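Local coordinates for putative uncharacterized protein TTHB071 (Thermus thermophilus, PDB 3AYV), which is of unknown function but binds zinc ions in a xylose isomerase-like TIM barrel and may take part in protection against oxidative stress, at residues A[52-57]-A[83-88]; A[121-126]-A[151-156]. All coordinates share one frame; numbering follows the deposited sequence.

Interaction 1. Residues A[52-57]-A[83-88]; sequences LSVHLP and DRAAEL. With ZN (zinc ion), chain E.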
ATOM      1  N   LEU A  52       1.775   3.326  12.996  1.00 21.06           N
ATOM      2  CA  LEU A  52       0.688   3.654  12.081  1.00 19.09           C
ATOM      3  C   LEU A  52       1.231   4.142  10.738  1.00 16.99           C
ATOM      4  O   LEU A  52       2.164   4.951  10.675  1.00 16.43           O
ATOM      5  CB  LEU A  52      -0.251   4.690  12.701  1.00 18.48           C
ATOM      6  CG  LEU A  52      -1.491   5.109  11.877  1.00 19.26           C
ATOM      7  CD1 LEU A  52      -2.638   5.476  12.779  1.00 20.31           C
ATOM      8  CD2 LEU A  52      -1.190   6.274  10.870  1.00 19.64           C
ATOM      9  N   SER A  53       0.628   3.630   9.675  1.00 15.63           N
ATOM     10  CA  SER A  53       0.896   4.094   8.325  1.00 14.03           C
ATOM     11  C   SER A  53      -0.476   4.341   7.701  1.00 13.53           C
ATOM     12  O   SER A  53      -1.498   4.019   8.301  1.00 12.43           O
ATOM     13  CB  SER A  53       1.715   3.066   7.533  1.00 13.60           C
ATOM     14  OG  SER A  53       1.192   1.745   7.640  1.00 15.13           O
ATOM     15  N   VAL A  54      -0.515   4.950   6.517  1.00 13.42           N
ATOM     16  CA  VAL A  54      -1.818   5.171   5.877  1.00 11.85           C
ATOM     17  C   VAL A  54      -1.790   4.664   4.446  1.00 12.25           C
ATOM     18  O   VAL A  54      -0.731   4.587   3.825  1.00 11.62           O
ATOM     19  CB  VAL A  54      -2.273   6.662   5.841  1.00 12.72           C
ATOM     20  CG1 VAL A  54      -2.324   7.280   7.245  1.00 12.22           C
ATOM     21  CG2 VAL A  54      -1.366   7.466   4.923  1.00 13.76           C
ATOM     22  N   HIS A  55      -2.972   4.308   3.942  1.00 11.12           N
ATOM     23  CA  HIS A  55      -3.151   4.099   2.494  1.00 11.84           C
ATOM     24  C   HIS A  55      -3.866   5.322   1.959  1.00 11.69           C
ATOM     25  O   HIS A  55      -4.971   5.654   2.396  1.00 11.83           O
ATOM     26  CB  HIS A  55      -3.985   2.841   2.233  1.00 12.48           C
ATOM     27  CG  HIS A  55      -3.856   2.336   0.832  1.00 13.26           C
ATOM     28  ND1 HIS A  55      -4.126   3.122  -0.275  1.00 15.58           N
ATOM     29  CD2 HIS A  55      -3.446   1.139   0.354  1.00 17.48           C
ATOM     30  CE1 HIS A  55      -3.892   2.419  -1.373  1.00 16.25           C
ATOM     31  NE2 HIS A  55      -3.493   1.211  -1.017  1.00 17.53           N
ATOM     32  N   LEU A  56      -3.210   6.041   1.042  1.00 11.37           N
ATOM     33  CA  LEU A  56      -3.767   7.232   0.444  1.00  9.99           C
ATOM     34  C   LEU A  56      -4.933   6.856  -0.466  1.00 10.86           C
ATOM     35  O   LEU A  56      -5.072   5.695  -0.823  1.00 11.05           O
ATOM     36  CB  LEU A  56      -2.687   8.005  -0.321  1.00  9.25           C
ATOM     37  CG  LEU A  56      -1.545   8.521   0.561  1.00 10.59           C
ATOM     38  CD1 LEU A  56      -0.436   9.070  -0.283  1.00 12.19           C
ATOM     39  CD2 LEU A  56      -2.075   9.642   1.508  1.00  9.93           C
ATOM     40  N   PRO A  57      -5.824   7.811  -0.750  1.00 11.51           N
ATOM     41  CA  PRO A  57      -6.940   7.509  -1.674  1.00 11.18           C
ATOM     42  C   PRO A  57      -6.418   6.962  -3.005  1.00 11.12           C
ATOM     43  O   PRO A  57      -5.282   7.307  -3.414  1.00 11.54           O
ATOM     44  CB  PRO A  57      -7.584   8.887  -1.882  1.00 10.00           C
ATOM     45  CG  PRO A  57      -7.297   9.607  -0.533  1.00 12.68           C
ATOM     46  CD  PRO A  57      -5.892   9.200  -0.244  1.00 11.16           C
ATOM     47  N   ASP A  83      -1.405  15.332   4.371  1.00 16.35           N
ATOM     48  CA  ASP A  83      -1.693  16.185   5.560  1.00 18.40           C
ATOM     49  C   ASP A  83      -2.280  15.380   6.720  1.00 18.16           C
ATOM     50  O   ASP A  83      -1.819  15.475   7.875  1.00 17.97           O
ATOM     51  CB  ASP A  83      -2.638  17.328   5.205  1.00 19.39           C
ATOM     52  CG  ASP A  83      -1.991  18.385   4.341  1.00 24.77           C
ATOM     53  OD1 ASP A  83      -0.742  18.506   4.341  1.00 30.76           O
ATOM     54  OD2 ASP A  83      -2.742  19.106   3.645  1.00 28.77           O
ATOM     55  N   ARG A  84      -3.304  14.590   6.424  1.00 16.84           N
ATOM     56  CA  ARG A  84      -3.922  13.723   7.422  1.00 17.15           C
ATOM     57  C   ARG A  84      -2.991  12.653   7.988  1.00 16.69           C
ATOM     58  O   ARG A  84      -3.040  12.347   9.190  1.00 16.74           O
ATOM     59  CB  ARG A  84      -5.199  13.081   6.846  1.00 17.20           C
ATOM     60  CG  ARG A  84      -6.327  14.072   6.588  1.00 18.75           C
ATOM     61  CD  ARG A  84      -6.773  14.835   7.857  1.00 19.89           C
ATOM     62  NE  ARG A  84      -8.089  15.455   7.677  1.00 20.59           N
ATOM     63  CZ  ARG A  84      -8.664  16.257   8.566  1.00 24.81           C
ATOM     64  NH1 ARG A  84      -8.015  16.581   9.698  1.00 23.00           N
ATOM     65  NH2 ARG A  84      -9.879  16.746   8.324  1.00 22.81           N
ATOM     66  N   ALA A  85      -2.160  12.061   7.126  1.00 15.81           N
ATOM     67  CA  ALA A  85      -1.164  11.083   7.537  1.00 16.40           C
ATOM     68  C   ALA A  85      -0.248  11.684   8.599  1.00 17.23           C
ATOM     69  O   ALA A  85       0.018  11.060   9.634  1.00 18.07           O
ATOM     70  CB  ALA A  85      -0.339  10.620   6.311  1.00 15.83           C
ATOM     71  N   ALA A  86       0.203  12.911   8.351  1.00 17.82           N
ATOM     72  CA  ALA A  86       1.133  13.606   9.259  1.00 19.07           C
ATOM     73  C   ALA A  86       0.451  13.897  10.591  1.00 19.89           C
ATOM     74  O   ALA A  86       1.066  13.742  11.653  1.00 20.75           O
ATOM     75  CB  ALA A  86       1.636  14.900   8.620  1.00 18.30           C
ATOM     76  N   GLU A  87      -0.815  14.300  10.525  1.00 20.41           N
ATOM     77  CA  GLU A  87      -1.631  14.542  11.697  1.00 22.16           C
ATOM     78  C   GLU A  87      -1.783  13.281  12.564  1.00 22.13           C
ATOM     79  O   GLU A  87      -1.777  13.358  13.807  1.00 22.47           O
ATOM     80  CB  GLU A  87      -2.995  15.111  11.281  1.00 22.57           C
ATOM     81  CG  GLU A  87      -4.011  15.206  12.416  1.00 27.44           C
ATOM     82  CD  GLU A  87      -5.339  15.835  12.000  1.00 31.59           C
ATOM     83  OE1 GLU A  87      -5.557  16.074  10.780  1.00 30.53           O
ATOM     84  OE2 GLU A  87      -6.159  16.091  12.915  1.00 33.62           O
ATOM     85  N   LEU A  88      -1.905  12.126  11.916  1.00 20.69           N
ATOM     86  CA  LEU A  88      -2.009  10.860  12.621  1.00 20.23           C
ATOM     87  C   LEU A  88      -0.652  10.322  13.046  1.00 20.09           C
ATOM     88  O   LEU A  88      -0.581   9.253  13.655  1.00 21.26           O
ATOM     89  CB  LEU A  88      -2.727   9.817  11.748  1.00 20.59           C
ATOM     90  CG  LEU A  88      -4.191  10.093  11.388  1.00 20.61           C
ATOM     91  CD1 LEU A  88      -4.585   9.126  10.280  1.00 20.38           C
ATOM     92  CD2 LEU A  88      -5.100   9.923  12.612  1.00 19.80           C
TER
HETATM   93 ZN    ZN E 255      -3.164  -0.706  -2.234  1.00 67.65          ZN
HETATM   94  O   HOH W   1      -3.681  -2.078  -0.726  1.00 27.13           O
HETATM   95  O   HOH W   2      -5.474  -1.420  -2.681  1.00 30.78           O
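With chi1 at -57°, Val-54 of strand 52-55 puts CG1 anti to its carbonyl carbon and CG2 between that carbon and the backbone N, so that both methyls bear on Ala-85 of helix 68-87. CG2 makes the closer approach, 3.6 Å from Ala-85 CB, while CG1 lies 4.0 Å from the same atom and reaches on to Leu-88 CD1 at 4.2 Å. The methyl of Ala-85 thus faces the fork of the valine, and its small size is consistent with the close approach of the backbones, CA of Val-54 and CA of Ala-85 being 6.2 Å apart. Just past the helix end, Leu-88 CB meets Leu-52 CD2 at 4.0 Å, the two leucine side chains passing at a slant. All four residues are buried and no hydrogen bond crosses between the segments.

His-55, next along the strand, serves the metal site instead. Its NE2 binds the zinc ion at 2.3 Å, alongside His-96, Glu-136 and two waters. ND1 donates to Leu-56 O over 2.8 Å at an N-H...O angle of 160°, almost exactly in the ring plane, so that, with NE2 on the zinc ion, the ring is held from both nitrogens.

The contact joins the strand and helix of the beta-alpha-beta unit formed by strand 52-55, helix 68-87 and strand 92-96 of the TIM barrel. Val-54 also touches Ala-93 on strand 92-96, its parallel neighbour, and Leu-88 packs against Phe-41 and Leu-44 of helix 38-47, the preceding helix of the outer layer.

Interaction 2. Residues A[121-126]-A[151-156]; sequences LVVRRA and EAHAGE
Val-123 on helix 120-129 packs against His-153 and Glu-156, joining this helix to the end of helix 147-153 and the turn that follows it, on the outer layer of the TIM barrel. Its side chain forks at CB, which lies 4.2 Å from His-153 CE1. From there CG2 passes over one face of the imidazole, in a CH-pi contact 4.0 Å from the ring centroid and 18° off the normal; CE1, 3.8 Å away, is its nearest ring atom. The other methyl, CG1, placed anti to the backbone N by a chi1 of 173°, touches Glu-156 CB at 4.0 Å and His-153 ND1 at 4.1 Å. Each methyl thus has its own main partner, CG2 the imidazole and CG1 the base of the glutamate.

A type I' turn from His-153 to Glu-156 brings both partners to the same side chain; Ala-154, with positive phi, is the first residue to leave helical backbone angles. The ring is also held at its far end, where NE2 donates to Ala-116 O of helix 112-118. Replacing His-153 by alanine would remove the ring, and is likely to leave CG2 of Val-123 without its aromatic face and Ala-116 O without this donor. The acidic end of Glu-156 bends away to a salt bridge with Arg-127, and the bond from Glu-156 N to His-153 O, 3.0 Å long, closes the turn.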
ATOM      1  N   LEU A 121       5.372  17.171  -6.703  1.00 14.89           N
ATOM      2  CA  LEU A 121       4.741  17.896  -5.566  1.00 14.75           C
ATOM      3  C   LEU A 121       4.364  16.982  -4.419  1.00 14.12           C
ATOM      4  O   LEU A 121       4.383  17.384  -3.254  1.00 12.19           O
ATOM      5  CB  LEU A 121       3.500  18.677  -6.009  1.00 15.78           C
ATOM      6  CG  LEU A 121       3.691  19.890  -6.927  1.00 21.06           C
ATOM      7  CD1 LEU A 121       2.315  20.514  -7.211  1.00 24.45           C
ATOM      8  CD2 LEU A 121       4.700  20.951  -6.386  1.00 24.34           C
ATOM      9  N   VAL A 122       3.994  15.744  -4.755  1.00 12.08           N
ATOM     10  CA  VAL A 122       3.620  14.774  -3.742  1.00 11.97           C
ATOM     11  C   VAL A 122       4.832  14.309  -2.940  1.00 11.75           C
ATOM     12  O   VAL A 122       4.780  14.269  -1.705  1.00 12.28           O
ATOM     13  CB  VAL A 122       2.905  13.565  -4.377  1.00 10.63           C
ATOM     14  CG1 VAL A 122       2.390  12.611  -3.292  1.00 10.33           C
ATOM     15  CG2 VAL A 122       1.761  14.093  -5.211  1.00 12.65           C
ATOM     16  N   VAL A 123       5.922  13.981  -3.633  1.00 12.46           N
ATOM     17  CA  VAL A 123       7.174  13.607  -2.961  1.00 13.07           C
ATOM     18  C   VAL A 123       7.676  14.779  -2.083  1.00 13.46           C
ATOM     19  O   VAL A 123       8.138  14.566  -0.947  1.00 12.04           O
ATOM     20  CB  VAL A 123       8.249  13.182  -3.983  1.00 13.56           C
ATOM     21  CG1 VAL A 123       9.620  12.948  -3.315  1.00 14.66           C
ATOM     22  CG2 VAL A 123       7.799  11.865  -4.651  1.00 13.48           C
ATOM     23  N   ARG A 124       7.571  15.993  -2.617  1.00 13.03           N
ATOM     24  CA  ARG A 124       8.024  17.175  -1.874  1.00 14.39           C
ATOM     25  C   ARG A 124       7.197  17.374  -0.605  1.00 13.74           C
ATOM     26  O   ARG A 124       7.764  17.666   0.473  1.00 13.70           O
ATOM     27  CB  ARG A 124       8.028  18.427  -2.758  1.00 15.30           C
ATOM     28  CG  ARG A 124       9.085  18.390  -3.882  1.00 18.13           C
ATOM     29  CD  ARG A 124       8.844  19.539  -4.885  1.00 25.09           C
ATOM     30  NE  ARG A 124       8.829  20.843  -4.214  1.00 32.22           N
ATOM     31  CZ  ARG A 124       8.743  22.020  -4.837  1.00 36.83           C
ATOM     32  NH1 ARG A 124       8.647  22.079  -6.163  1.00 38.03           N
ATOM     33  NH2 ARG A 124       8.754  23.148  -4.130  1.00 38.07           N
ATOM     34  N   ARG A 125       5.878  17.179  -0.702  1.00 12.52           N
ATOM     35  CA  ARG A 125       4.988  17.334   0.462  1.00 12.68           C
ATOM     36  C   ARG A 125       5.296  16.281   1.529  1.00 12.84           C
ATOM     37  O   ARG A 125       5.339  16.594   2.727  1.00 13.81           O
ATOM     38  CB  ARG A 125       3.484  17.288   0.055  1.00 11.79           C
ATOM     39  CG  ARG A 125       2.489  17.596   1.190  1.00 16.01           C
ATOM     40  CD  ARG A 125       2.768  18.979   1.841  1.00 19.87           C
ATOM     41  NE  ARG A 125       1.744  19.363   2.833  1.00 25.45           N
ATOM     42  CZ  ARG A 125       1.990  20.027   3.966  1.00 28.69           C
ATOM     43  NH1 ARG A 125       3.232  20.380   4.288  1.00 29.89           N
ATOM     44  NH2 ARG A 125       1.000  20.318   4.804  1.00 27.44           N
ATOM     45  N   ALA A 126       5.470  15.036   1.093  1.00 12.28           N
ATOM     46  CA  ALA A 126       5.858  13.934   1.982  1.00 12.96           C
ATOM     47  C   ALA A 126       7.177  14.253   2.716  1.00 13.52           C
ATOM     48  O   ALA A 126       7.290  14.057   3.943  1.00 13.70           O
ATOM     49  CB  ALA A 126       5.976  12.625   1.171  1.00 13.43           C
ATOM     50  N   GLU A 151      13.812   5.036  -9.657  1.00 13.98           N
ATOM     51  CA  GLU A 151      15.174   5.528  -9.938  1.00 15.61           C
ATOM     52  C   GLU A 151      15.195   7.041 -10.111  1.00 15.40           C
ATOM     53  O   GLU A 151      16.125   7.711  -9.652  1.00 14.21           O
ATOM     54  CB  GLU A 151      15.689   4.952 -11.238  1.00 16.28           C
ATOM     55  CG  GLU A 151      15.876   3.502 -11.340  1.00 22.58           C
ATOM     56  CD  GLU A 151      16.409   3.199 -12.735  1.00 28.76           C
ATOM     57  OE1 GLU A 151      15.592   2.901 -13.656  1.00 33.87           O
ATOM     58  OE2 GLU A 151      17.630   3.360 -12.923  1.00 30.48           O
ATOM     59  N   ALA A 152      14.189   7.572 -10.813  1.00 15.02           N
ATOM     60  CA  ALA A 152      14.091   9.017 -11.008  1.00 15.79           C
ATOM     61  C   ALA A 152      14.027   9.746  -9.673  1.00 17.14           C
ATOM     62  O   ALA A 152      14.563  10.865  -9.532  1.00 17.16           O
ATOM     63  CB  ALA A 152      12.890   9.396 -11.920  1.00 16.03           C
ATOM     64  N   HIS A 153      13.420   9.115  -8.667  1.00 16.22           N
ATOM     65  CA  HIS A 153      13.322   9.769  -7.373  1.00 18.34           C
ATOM     66  C   HIS A 153      14.504   9.486  -6.431  1.00 20.51           C
ATOM     67  O   HIS A 153      14.577  10.051  -5.327  1.00 21.95           O
ATOM     68  CB  HIS A 153      11.938   9.581  -6.751  1.00 17.63           C
ATOM     69  CG  HIS A 153      10.926  10.525  -7.323  1.00 18.12           C
ATOM     70  ND1 HIS A 153      10.927  11.873  -7.028  1.00 16.45           N
ATOM     71  CD2 HIS A 153       9.946  10.342  -8.243  1.00 17.87           C
ATOM     72  CE1 HIS A 153       9.956  12.472  -7.699  1.00 17.92           C
ATOM     73  NE2 HIS A 153       9.345  11.564  -8.447  1.00 17.53           N
ATOM     74  N   ALA A 154      15.434   8.665  -6.917  1.00 20.89           N
ATOM     75  CA  ALA A 154      16.756   8.475  -6.303  1.00 23.35           C
ATOM     76  C   ALA A 154      16.680   8.227  -4.807  1.00 23.87           C
ATOM     77  O   ALA A 154      17.358   8.902  -4.037  1.00 25.04           O
ATOM     78  CB  ALA A 154      17.637   9.712  -6.581  1.00 23.68           C
ATOM     79  N   GLY A 155      15.836   7.292  -4.394  1.00 23.71           N
ATOM     80  CA  GLY A 155      15.748   6.938  -2.980  1.00 23.62           C
ATOM     81  C   GLY A 155      14.717   7.689  -2.150  1.00 22.46           C
ATOM     82  O   GLY A 155      14.511   7.349  -0.977  1.00 23.53           O
ATOM     83  N   GLU A 156      14.080   8.708  -2.726  1.00 20.25           N
ATOM     84  CA  GLU A 156      13.039   9.483  -2.032  1.00 18.99           C
ATOM     85  C   GLU A 156      11.638   8.851  -2.150  1.00 17.05           C
ATOM     86  O   GLU A 156      10.668   9.348  -1.561  1.00 15.71           O
ATOM     87  CB  GLU A 156      12.997  10.927  -2.552  1.00 19.60           C
ATOM     88  CG  GLU A 156      14.364  11.640  -2.343  1.00 23.17           C
ATOM     89  CD  GLU A 156      14.713  11.666  -0.875  1.00 27.68           C
ATOM     90  OE1 GLU A 156      13.945  12.287  -0.104  1.00 31.18           O
ATOM     91  OE2 GLU A 156      15.722  11.035  -0.485  1.00 32.27           O
TER

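Interaction 1 lies in the core, where a barrel strand meets its covering helix through aliphatic groups alone, next to a residue that binds zinc. Interaction 2 is nearer the surface and away from the metal sites; it joins a helix to the end of the next helix and its turn, and a polar ring and the base of a glutamate share the packing with a single valine. The contacts follow one another along the chain, their centres about 17 Å apart. They meet where helix 68-87 lies beside helix 120-129: Asp-83 OD1 and Arg-125 NH2 form a salt bridge of 2.6 Å, and Val-122 packs on Leu-75 and Leu-82, so charged and apolar groups both join these helices.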